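Local coordinates for protein pyridoxal kinase (Entamoeba histolytica, PDB 4S1H) that probably transfers a phosphate group from ATP to pyridoxal to make pyridoxal 5'-phosphate, and is captured here with ADP and magnesium bound, at residues A[17-22]-A[220-225]; A[66-71]-A[94-99]; A[125-130]-A[147-152]; A[191-194]-A[198-201]. All blocks are in the same frame, centred on the assembly; numbering follows the deposited sequence.

How the interactions relate
From the N terminus, helix 18-28 comes first, and interaction 1 joins its start to helix 216-229, closing a loop of nearly two hundred residues that contains the other three contacts. Inside it, interaction 2 links helix 57-69 to helix 87-100, interaction 3 links helix 124-133 to helix 144-151, and interaction 4 closes the loop between strands 186-193 and 202-207. These three follow one another in series and none crosses another. Interactions 2 and 3 touch lightly, Ile94 CD1 lying 4.3 Å from Ser129 O, whereas interactions 3 and 4 remain about 8 Å apart at their nearest atoms. Long-range closure thus surrounds local ties between neighbouring elements.

Interaction 1: A[17-22]-A[220-225]; sequences VGNRCG and LTYILL
Tyr222 carries the whole of this contact from helix 216-229, its ring pressed against Gly18, Asn19, Cys21 and Gly22 at the start of helix 18-28. Along that second helix, Leu220 comes first and touches the bound ADP and helix 234-250. Tyr222 then points across the interface. Its CG stands anti to its own carbonyl carbon (chi1 -68°), which carries the ring out to the other helix, and there it sits as a knob in the hole formed by the four residues. Gly22 CA lies almost squarely over one ring face, 3.4 Å from the Tyr222 centroid and 10° off the ring normal, a CH-pi contact made possible by the missing side chain. Obliquely to the ring, Gly18 O is 3.6 Å from Tyr222 CE2, and Cys21 CB adds a looser apolar touch 4.5 Å from Tyr222 CD2. At the far end of the ring, Tyr222 OH and Asn19 OD1 are 3.3 Å apart, and each is hydrogen-bonded to Thr7 OG1 on strand 5-9. Further on, Leu225 leans on Val80 of strand 78-81. The short helical segments run at 35° to each other with axes 9.4 Å apart. Chemically, the tyrosine is used in two ways: its face packs on Gly22, while its buried hydroxyl shares Thr7 with Asn19, a polar tie to the central sheet that probably restrains how the ring settles.

Interaction 2: A[66-71]-A[94-99]; sequences SLEVNH and INRVKR
Glu68 (chi1 -169°) and Arg99 both hold CG anti to the backbone N, which sends the two chains toward each other. The arginine chain then bends at chi3, laying its CD 3.4 Å from Glu68 OE1 and bringing NH1 onto the same oxygen. Arg99 NH1 donates to Glu68 OE1 at 3.0 Å, and Glu68 OE1 receives it on its syn lone pair, the side of the other oxygen. The bond is bent (135° at the hydrogen), the oxygen lying out of the guanidinium plane; carboxylate and guanidinium stand 80° apart, and this is a single-point bridge. Arg96 joins less directly: its NH1 forms only a long salt bridge to Glu68 OE1, 4.0 Å away, and a water bridges the pair, giving a hydrogen to Glu68 OE1 at 2.8 Å and accepting from Arg96 NH1 at 3.0 Å. Stronger partners for Arg96 are Glu92 and Asp65. Just beyond Glu68, helix 57-69 ends in a Schellman motif with His71 at C-prime, and Ser66 and Asn70 bond to Asn43 of the second subunit. One carboxylate oxygen thus serves two arginines and a water, a salt-bridge network between helices 57-69 and 87-100 that probably favours the ionised form of Glu68.

Interaction 3: A[125-130]-A[147-152]; sequences EVQDSM and LSFLTG
The amide of Gln127 meets Phe149 obliquely, its plane 45° from that of the ring, and the touching is done by the oxygen: Gln127 OE1 lies 3.4 Å from Phe149 CB and 3.6 Å from Phe149 CG. The glutamine chain runs out extended beyond CG, which carries OE1 over to the root of the phenylalanine side chain. A water links the same oxygen to the backbone, donating to Phe149 O at 3.0 Å and to Gln127 OE1, the second length refining short enough to be read with caution. Between the two helices the chain passes through strand 139-140 of the central sheet in this ribokinase-like fold, and helix 144-151 starts just after the ADP-binding Asn143. Met120 of strand 119-120 packs against both Gln127 and Phe149. On the next turn of the first helix, Met130 and Leu150 meet through methylene and methyl, Met130 CG resting 3.9 Å from Leu150 CD2. Met130 has CG anti to its backbone N (chi1 -168°) and then bends at chi2, turning its sulfur end away from Leu150; its side chain also packs on Val90, Phe84 and Pro112.

Interaction 4: A[191-194]-A[198-201]; sequences CSFK and NNKN
Phe193 and Asn199 meet face on. The phenylalanine places CG anti to its carbonyl carbon (chi1 -62°), and this swings the ring over the returning chain; Asn199 adopts the same kind of first torsion, and its CB comes over one ring face, 3.5 Å from the Phe193 centroid and 20° off the normal. Beyond CB the Asn199 amide is only 10° from parallel to the ring, so the two flat groups stack, and Asn199 ND2 is bonded to Asp195 O within the loop. Asn201 takes the edge of the ring instead. Its OD1 lies near the ring plane, 3.4 Å from Phe193 CD1, and accepts a hydrogen bond from Phe193 N at 2.9 Å, with the donor tilted well out of the carbonyl plane. The other arm of that amide is also held: a water accepts from Asn201 ND2 at 2.9 Å, donates to Phe193 O at 2.7 Å, and also bonds Ser192 OG, whose main partner is His169. With both amide ends engaged, rotation of the Asn201 side chain is probably restricted. Alongside, Asn201 CA makes a CA-H...O contact with Cys191 O at 3.3 Å, while Cys191 pairs with Phe202 through the backbone. A side-chain amide thus appears to take the place of a backbone carbonyl where the pairing of strands 186-193 and 202-207 gives way to the connecting loop, the closed end of a beta-hairpin in the antiparallel sheet.

Interaction 1: A[17-22]-A[220-225]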
# COMPACT_ATOMS: atom_id res chain seq x y z
N VAL A 17 -1.19 -3.28 9.25
CA VAL A 17 -2.45 -4.04 9.39
C VAL A 17 -3.20 -3.99 8.07
O VAL A 17 -2.85 -3.19 7.18
CB VAL A 17 -3.36 -3.51 10.53
CG1 VAL A 17 -2.66 -3.62 11.88
CG2 VAL A 17 -3.81 -2.08 10.28
N GLY A 18 -4.23 -4.84 7.95
CA GLY A 18 -5.19 -4.81 6.89
C GLY A 18 -4.60 -4.75 5.50
O GLY A 18 -3.67 -5.49 5.14
N ASN A 19 -5.14 -3.82 4.71
CA ASN A 19 -4.65 -3.67 3.34
C ASN A 19 -3.19 -3.24 3.19
O ASN A 19 -2.60 -3.49 2.16
CB ASN A 19 -5.56 -2.76 2.49
CG ASN A 19 -6.47 -3.52 1.57
OD1 ASN A 19 -6.30 -4.72 1.35
ND2 ASN A 19 -7.44 -2.83 1.02
N ARG A 20 -2.59 -2.65 4.22
CA ARG A 20 -1.16 -2.37 4.19
C ARG A 20 -0.34 -3.67 4.19
O ARG A 20 0.61 -3.80 3.41
CB ARG A 20 -0.78 -1.41 5.30
CG ARG A 20 0.60 -0.89 5.26
CD ARG A 20 0.87 0.18 4.18
NE ARG A 20 2.33 0.31 4.23
CZ ARG A 20 3.22 -0.09 3.32
NH1 ARG A 20 2.86 -0.61 2.15
NH2 ARG A 20 4.50 0.00 3.63
N CYS A 21 -0.69 -4.62 5.06
CA CYS A 21 -0.15 -6.00 4.96
C CYS A 21 -0.39 -6.60 3.58
O CYS A 21 0.50 -7.21 3.01
CB CYS A 21 -0.77 -6.92 6.01
SG CYS A 21 -0.32 -6.43 7.67
N GLY A 22 -1.60 -6.43 3.06
CA GLY A 22 -1.97 -6.95 1.77
C GLY A 22 -1.10 -6.39 0.67
O GLY A 22 -0.63 -7.14 -0.18
N LEU A 220 -1.25 -13.56 7.83
CA LEU A 220 -1.62 -14.93 7.46
C LEU A 220 -2.55 -15.00 6.24
O LEU A 220 -2.31 -15.79 5.30
CB LEU A 220 -2.29 -15.69 8.64
CG LEU A 220 -2.87 -17.10 8.36
CD1 LEU A 220 -1.81 -18.05 7.83
CD2 LEU A 220 -3.52 -17.65 9.61
N THR A 221 -3.60 -14.18 6.25
CA THR A 221 -4.58 -14.14 5.21
C THR A 221 -3.91 -13.90 3.85
O THR A 221 -4.19 -14.63 2.89
CB THR A 221 -5.59 -13.02 5.48
OG1 THR A 221 -6.42 -13.38 6.58
CG2 THR A 221 -6.47 -12.73 4.26
N TYR A 222 -3.03 -12.90 3.75
CA TYR A 222 -2.45 -12.58 2.43
C TYR A 222 -1.35 -13.54 1.97
O TYR A 222 -1.24 -13.81 0.79
CB TYR A 222 -1.97 -11.12 2.37
CG TYR A 222 -3.16 -10.20 2.43
CD1 TYR A 222 -4.01 -10.04 1.32
CD2 TYR A 222 -3.46 -9.51 3.58
CE1 TYR A 222 -5.14 -9.21 1.39
CE2 TYR A 222 -4.58 -8.69 3.66
CZ TYR A 222 -5.41 -8.55 2.57
OH TYR A 222 -6.51 -7.74 2.62
N ILE A 223 -0.62 -14.13 2.91
CA ILE A 223 0.36 -15.16 2.50
C ILE A 223 -0.39 -16.41 2.02
O ILE A 223 -0.08 -16.96 0.96
CB ILE A 223 1.37 -15.52 3.61
CG1 ILE A 223 2.20 -14.27 4.01
CG2 ILE A 223 2.33 -16.59 3.10
CD1 ILE A 223 3.05 -14.44 5.25
N LEU A 224 -1.36 -16.85 2.81
CA LEU A 224 -2.22 -17.99 2.41
C LEU A 224 -2.86 -17.80 1.03
O LEU A 224 -2.71 -18.63 0.14
CB LEU A 224 -3.32 -18.18 3.46
CG LEU A 224 -4.43 -19.16 3.10
CD1 LEU A 224 -3.85 -20.54 2.91
CD2 LEU A 224 -5.48 -19.12 4.20
N LEU A 225 -3.48 -16.63 0.82
CA LEU A 225 -4.10 -16.32 -0.48
C LEU A 225 -3.10 -16.30 -1.61
O LEU A 225 -3.39 -16.83 -2.68
CB LEU A 225 -4.77 -14.95 -0.44
CG LEU A 225 -5.48 -14.55 -1.73
CD1 LEU A 225 -6.77 -15.33 -1.89
CD2 LEU A 225 -5.70 -13.04 -1.74

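Interaction 2: A[66-71]-A[94-99]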
# COMPACT_ATOMS: atom_id res chain seq x y z
N SER A 66 -16.29 3.66 -10.18
CA SER A 66 -15.19 4.08 -11.08
C SER A 66 -14.36 2.89 -11.58
O SER A 66 -14.00 2.82 -12.76
CB SER A 66 -14.30 5.05 -10.31
OG SER A 66 -13.32 5.63 -11.15
N LEU A 67 -14.09 1.93 -10.69
CA LEU A 67 -13.40 0.69 -11.09
C LEU A 67 -14.20 -0.05 -12.15
O LEU A 67 -13.62 -0.56 -13.09
CB LEU A 67 -13.14 -0.22 -9.90
CG LEU A 67 -12.19 0.35 -8.85
CD1 LEU A 67 -12.24 -0.50 -7.59
CD2 LEU A 67 -10.76 0.46 -9.31
N GLU A 68 -15.51 -0.10 -11.99
CA GLU A 68 -16.36 -0.82 -12.96
C GLU A 68 -16.42 -0.10 -14.30
O GLU A 68 -16.18 -0.71 -15.34
CB GLU A 68 -17.77 -1.00 -12.38
CG GLU A 68 -18.64 -1.95 -13.18
CD GLU A 68 -20.00 -2.21 -12.53
OE1 GLU A 68 -20.05 -2.40 -11.30
OE2 GLU A 68 -21.02 -2.24 -13.24
N VAL A 69 -16.68 1.21 -14.28
CA VAL A 69 -16.84 2.00 -15.52
C VAL A 69 -15.54 2.04 -16.34
O VAL A 69 -15.57 2.00 -17.58
CB VAL A 69 -17.31 3.43 -15.20
CG1 VAL A 69 -17.17 4.36 -16.41
CG2 VAL A 69 -18.75 3.39 -14.72
N ASN A 70 -14.40 2.13 -15.65
CA ASN A 70 -13.09 2.09 -16.31
C ASN A 70 -12.58 0.67 -16.63
O ASN A 70 -11.45 0.51 -17.08
CB ASN A 70 -12.05 2.86 -15.50
CG ASN A 70 -12.32 4.34 -15.45
OD1 ASN A 70 -12.68 4.96 -16.46
ND2 ASN A 70 -12.09 4.93 -14.28
N HIS A 71 -13.42 -0.36 -16.42
CA HIS A 71 -13.13 -1.78 -16.71
C HIS A 71 -11.89 -2.33 -16.01
O HIS A 71 -11.26 -3.28 -16.48
CB HIS A 71 -13.04 -1.97 -18.22
CG HIS A 71 -14.15 -1.31 -18.97
ND1 HIS A 71 -15.44 -1.81 -18.98
CD2 HIS A 71 -14.18 -0.16 -19.69
CE1 HIS A 71 -16.21 -1.01 -19.71
NE2 HIS A 71 -15.47 -0.01 -20.15
N ILE A 94 -21.43 -6.58 0.01
CA ILE A 94 -22.23 -7.75 -0.38
C ILE A 94 -22.77 -7.56 -1.80
O ILE A 94 -22.70 -8.49 -2.58
CB ILE A 94 -23.36 -8.05 0.63
CG1 ILE A 94 -22.78 -8.64 1.93
CG2 ILE A 94 -24.39 -9.02 0.05
CD1 ILE A 94 -23.74 -8.59 3.09
N ASN A 95 -23.30 -6.37 -2.10
CA ASN A 95 -23.80 -6.10 -3.45
C ASN A 95 -22.72 -6.26 -4.48
O ASN A 95 -22.97 -6.84 -5.53
CB ASN A 95 -24.38 -4.69 -3.55
CG ASN A 95 -25.59 -4.47 -2.68
OD1 ASN A 95 -26.38 -5.38 -2.44
ND2 ASN A 95 -25.76 -3.23 -2.22
N ARG A 96 -21.53 -5.75 -4.19
CA ARG A 96 -20.40 -5.79 -5.14
C ARG A 96 -19.90 -7.22 -5.30
O ARG A 96 -19.66 -7.65 -6.42
CB ARG A 96 -19.27 -4.90 -4.67
CG ARG A 96 -19.65 -3.43 -4.54
CD ARG A 96 -20.09 -2.80 -5.83
NE ARG A 96 -20.60 -1.44 -5.60
CZ ARG A 96 -20.62 -0.47 -6.50
NH1 ARG A 96 -20.15 -0.67 -7.72
NH2 ARG A 96 -21.11 0.74 -6.17
N VAL A 97 -19.88 -7.99 -4.20
CA VAL A 97 -19.49 -9.41 -4.25
C VAL A 97 -20.39 -10.24 -5.14
O VAL A 97 -19.90 -11.04 -5.96
CB VAL A 97 -19.51 -10.04 -2.85
CG1 VAL A 97 -19.37 -11.58 -2.90
CG2 VAL A 97 -18.41 -9.44 -2.00
N LYS A 98 -21.69 -10.08 -4.95
CA LYS A 98 -22.67 -10.76 -5.77
C LYS A 98 -22.45 -10.45 -7.24
O LYS A 98 -22.46 -11.36 -8.06
CB LYS A 98 -24.10 -10.39 -5.36
CG LYS A 98 -24.53 -11.09 -4.08
CD LYS A 98 -26.03 -11.03 -3.84
CE LYS A 98 -26.47 -9.66 -3.36
NZ LYS A 98 -27.95 -9.60 -3.24
N ARG A 99 -22.26 -9.17 -7.57
CA ARG A 99 -22.05 -8.77 -8.97
C ARG A 99 -20.76 -9.39 -9.52
O ARG A 99 -20.76 -9.91 -10.63
CB ARG A 99 -22.02 -7.25 -9.09
CG ARG A 99 -21.80 -6.70 -10.50
CD ARG A 99 -21.80 -5.18 -10.49
NE ARG A 99 -23.14 -4.63 -10.19
CZ ARG A 99 -23.41 -3.39 -9.78
NH1 ARG A 99 -22.45 -2.49 -9.57
NH2 ARG A 99 -24.67 -3.03 -9.55
O HOH W 1 -18.98 -3.15 -8.81

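Interaction 3: A[125-130]-A[147-152]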
# COMPACT_ATOMS: atom_id res chain seq x y z
N GLU A 125 -23.07 -3.40 15.34
CA GLU A 125 -23.75 -3.37 14.05
C GLU A 125 -22.97 -4.18 13.01
O GLU A 125 -23.57 -4.87 12.18
CB GLU A 125 -23.99 -1.92 13.57
CG GLU A 125 -22.74 -1.10 13.26
CD GLU A 125 -23.04 0.22 12.58
OE1 GLU A 125 -24.04 0.89 12.94
OE2 GLU A 125 -22.26 0.58 11.67
N VAL A 126 -21.63 -4.09 13.06
CA VAL A 126 -20.74 -4.75 12.09
C VAL A 126 -20.86 -6.26 12.18
O VAL A 126 -20.93 -6.91 11.15
CB VAL A 126 -19.24 -4.32 12.22
CG1 VAL A 126 -18.32 -5.21 11.40
CG2 VAL A 126 -19.06 -2.88 11.79
N GLN A 127 -20.96 -6.80 13.40
CA GLN A 127 -21.08 -8.25 13.59
C GLN A 127 -22.22 -8.85 12.79
O GLN A 127 -22.03 -9.83 12.10
CB GLN A 127 -21.22 -8.69 15.06
CG GLN A 127 -20.07 -8.26 15.96
CD GLN A 127 -20.30 -8.71 17.40
OE1 GLN A 127 -20.57 -9.88 17.65
NE2 GLN A 127 -20.20 -7.78 18.34
N ASP A 128 -23.42 -8.27 12.92
CA ASP A 128 -24.58 -8.81 12.22
C ASP A 128 -24.44 -8.75 10.71
O ASP A 128 -24.82 -9.70 10.01
CB ASP A 128 -25.86 -8.11 12.68
CG ASP A 128 -26.18 -8.37 14.13
OD1 ASP A 128 -25.77 -9.44 14.66
OD2 ASP A 128 -26.81 -7.50 14.74
N SER A 129 -23.86 -7.66 10.19
CA SER A 129 -23.66 -7.55 8.76
C SER A 129 -22.60 -8.55 8.29
O SER A 129 -22.74 -9.12 7.21
CB SER A 129 -23.31 -6.10 8.36
OG SER A 129 -22.03 -5.71 8.81
N MET A 130 -21.56 -8.77 9.08
CA MET A 130 -20.56 -9.81 8.77
C MET A 130 -21.16 -11.22 8.71
O MET A 130 -20.70 -12.04 7.93
CB MET A 130 -19.43 -9.78 9.78
CG MET A 130 -18.20 -10.60 9.43
SD MET A 130 -17.36 -10.14 7.88
CE MET A 130 -17.66 -8.36 7.77
N LEU A 147 -15.02 -16.47 15.46
CA LEU A 147 -15.93 -17.61 15.29
C LEU A 147 -17.06 -17.60 16.32
O LEU A 147 -18.21 -17.82 15.97
CB LEU A 147 -15.16 -18.95 15.32
CG LEU A 147 -15.96 -20.23 15.06
CD1 LEU A 147 -16.58 -20.23 13.66
CD2 LEU A 147 -15.06 -21.44 15.21
N SER A 148 -16.73 -17.32 17.57
CA SER A 148 -17.75 -17.22 18.60
C SER A 148 -18.76 -16.10 18.34
O SER A 148 -19.97 -16.28 18.52
CB SER A 148 -17.06 -17.03 19.95
OG SER A 148 -17.99 -16.95 21.00
N PHE A 149 -18.28 -14.94 17.91
CA PHE A 149 -19.17 -13.82 17.56
C PHE A 149 -20.05 -14.10 16.35
O PHE A 149 -21.16 -13.60 16.29
CB PHE A 149 -18.38 -12.51 17.31
CG PHE A 149 -17.70 -11.94 18.53
CD1 PHE A 149 -18.24 -12.12 19.81
CD2 PHE A 149 -16.54 -11.18 18.40
CE1 PHE A 149 -17.62 -11.59 20.93
CE2 PHE A 149 -15.91 -10.65 19.53
CZ PHE A 149 -16.45 -10.86 20.80
N LEU A 150 -19.56 -14.89 15.40
CA LEU A 150 -20.33 -15.20 14.21
C LEU A 150 -21.38 -16.27 14.44
O LEU A 150 -22.27 -16.42 13.60
CB LEU A 150 -19.40 -15.65 13.08
CG LEU A 150 -18.47 -14.61 12.54
CD1 LEU A 150 -17.40 -15.28 11.68
CD2 LEU A 150 -19.27 -13.57 11.76
N THR A 151 -21.28 -17.04 15.53
CA THR A 151 -22.20 -18.15 15.79
C THR A 151 -23.01 -18.04 17.08
O THR A 151 -24.05 -18.72 17.25
CB THR A 151 -21.44 -19.49 15.84
OG1 THR A 151 -20.47 -19.44 16.89
CG2 THR A 151 -20.77 -19.77 14.55
N GLY A 152 -22.56 -17.20 18.02
CA GLY A 152 -23.16 -17.14 19.35
C GLY A 152 -22.79 -18.29 20.27
O GLY A 152 -23.44 -18.49 21.30
O HOH W 2 -22.65 -11.18 17.15

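Interaction 4: A[191-194]-A[198-201]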
# COMPACT_ATOMS: atom_id res chain seq x y z
N CYS A 191 -8.65 -26.48 10.43
CA CYS A 191 -9.21 -26.31 9.08
C CYS A 191 -10.35 -27.30 8.95
O CYS A 191 -10.13 -28.51 9.05
CB CYS A 191 -8.19 -26.59 8.02
SG CYS A 191 -8.71 -25.97 6.41
N SER A 192 -11.55 -26.77 8.75
CA SER A 192 -12.78 -27.56 8.79
C SER A 192 -13.47 -27.39 7.43
O SER A 192 -13.65 -26.28 6.96
CB SER A 192 -13.69 -27.03 9.87
OG SER A 192 -14.96 -27.69 9.90
N PHE A 193 -13.93 -28.52 6.87
CA PHE A 193 -14.59 -28.56 5.57
C PHE A 193 -16.05 -28.98 5.72
O PHE A 193 -16.39 -29.92 6.49
CB PHE A 193 -13.89 -29.53 4.63
CG PHE A 193 -12.49 -29.15 4.32
CD1 PHE A 193 -11.46 -29.53 5.14
CD2 PHE A 193 -12.21 -28.40 3.18
CE1 PHE A 193 -10.16 -29.19 4.87
CE2 PHE A 193 -10.90 -28.04 2.89
CZ PHE A 193 -9.87 -28.43 3.74
N LYS A 194 -16.93 -28.30 4.99
CA LYS A 194 -18.33 -28.73 4.86
C LYS A 194 -18.41 -30.12 4.24
O LYS A 194 -19.20 -30.98 4.70
CB LYS A 194 -19.12 -27.73 4.01
CG LYS A 194 -20.58 -28.08 3.74
CD LYS A 194 -21.28 -27.00 2.94
CE LYS A 194 -22.69 -27.40 2.55
NZ LYS A 194 -23.61 -27.47 3.71
N ASN A 198 -14.74 -35.50 0.59
CA ASN A 198 -13.66 -35.20 -0.36
C ASN A 198 -12.52 -34.35 0.18
O ASN A 198 -11.56 -34.07 -0.53
CB ASN A 198 -14.26 -34.54 -1.60
CG ASN A 198 -15.28 -35.44 -2.29
OD1 ASN A 198 -14.97 -36.58 -2.64
ND2 ASN A 198 -16.49 -34.93 -2.49
N ASN A 199 -12.63 -33.91 1.44
CA ASN A 199 -11.59 -33.11 2.09
C ASN A 199 -11.36 -33.65 3.47
O ASN A 199 -12.28 -34.20 4.08
CB ASN A 199 -12.02 -31.67 2.21
CG ASN A 199 -12.44 -31.09 0.88
OD1 ASN A 199 -11.58 -30.72 0.08
ND2 ASN A 199 -13.74 -31.05 0.63
N LYS A 200 -10.14 -33.48 3.98
CA LYS A 200 -9.80 -33.98 5.31
C LYS A 200 -9.56 -32.82 6.28
O LYS A 200 -8.66 -32.02 6.08
CB LYS A 200 -8.54 -34.84 5.24
CG LYS A 200 -8.77 -36.21 4.63
CD LYS A 200 -7.50 -37.03 4.69
CE LYS A 200 -7.21 -37.72 6.02
NZ LYS A 200 -7.93 -39.00 6.26
N ASN A 201 -10.37 -32.78 7.36
CA ASN A 201 -10.16 -31.79 8.39
C ASN A 201 -8.82 -32.00 9.06
O ASN A 201 -8.39 -33.16 9.27
CB ASN A 201 -11.24 -31.88 9.49
CG ASN A 201 -12.61 -31.41 9.03
OD1 ASN A 201 -12.78 -30.94 7.90
ND2 ASN A 201 -13.59 -31.55 9.90
O HOH W 3 -16.21 -30.57 9.12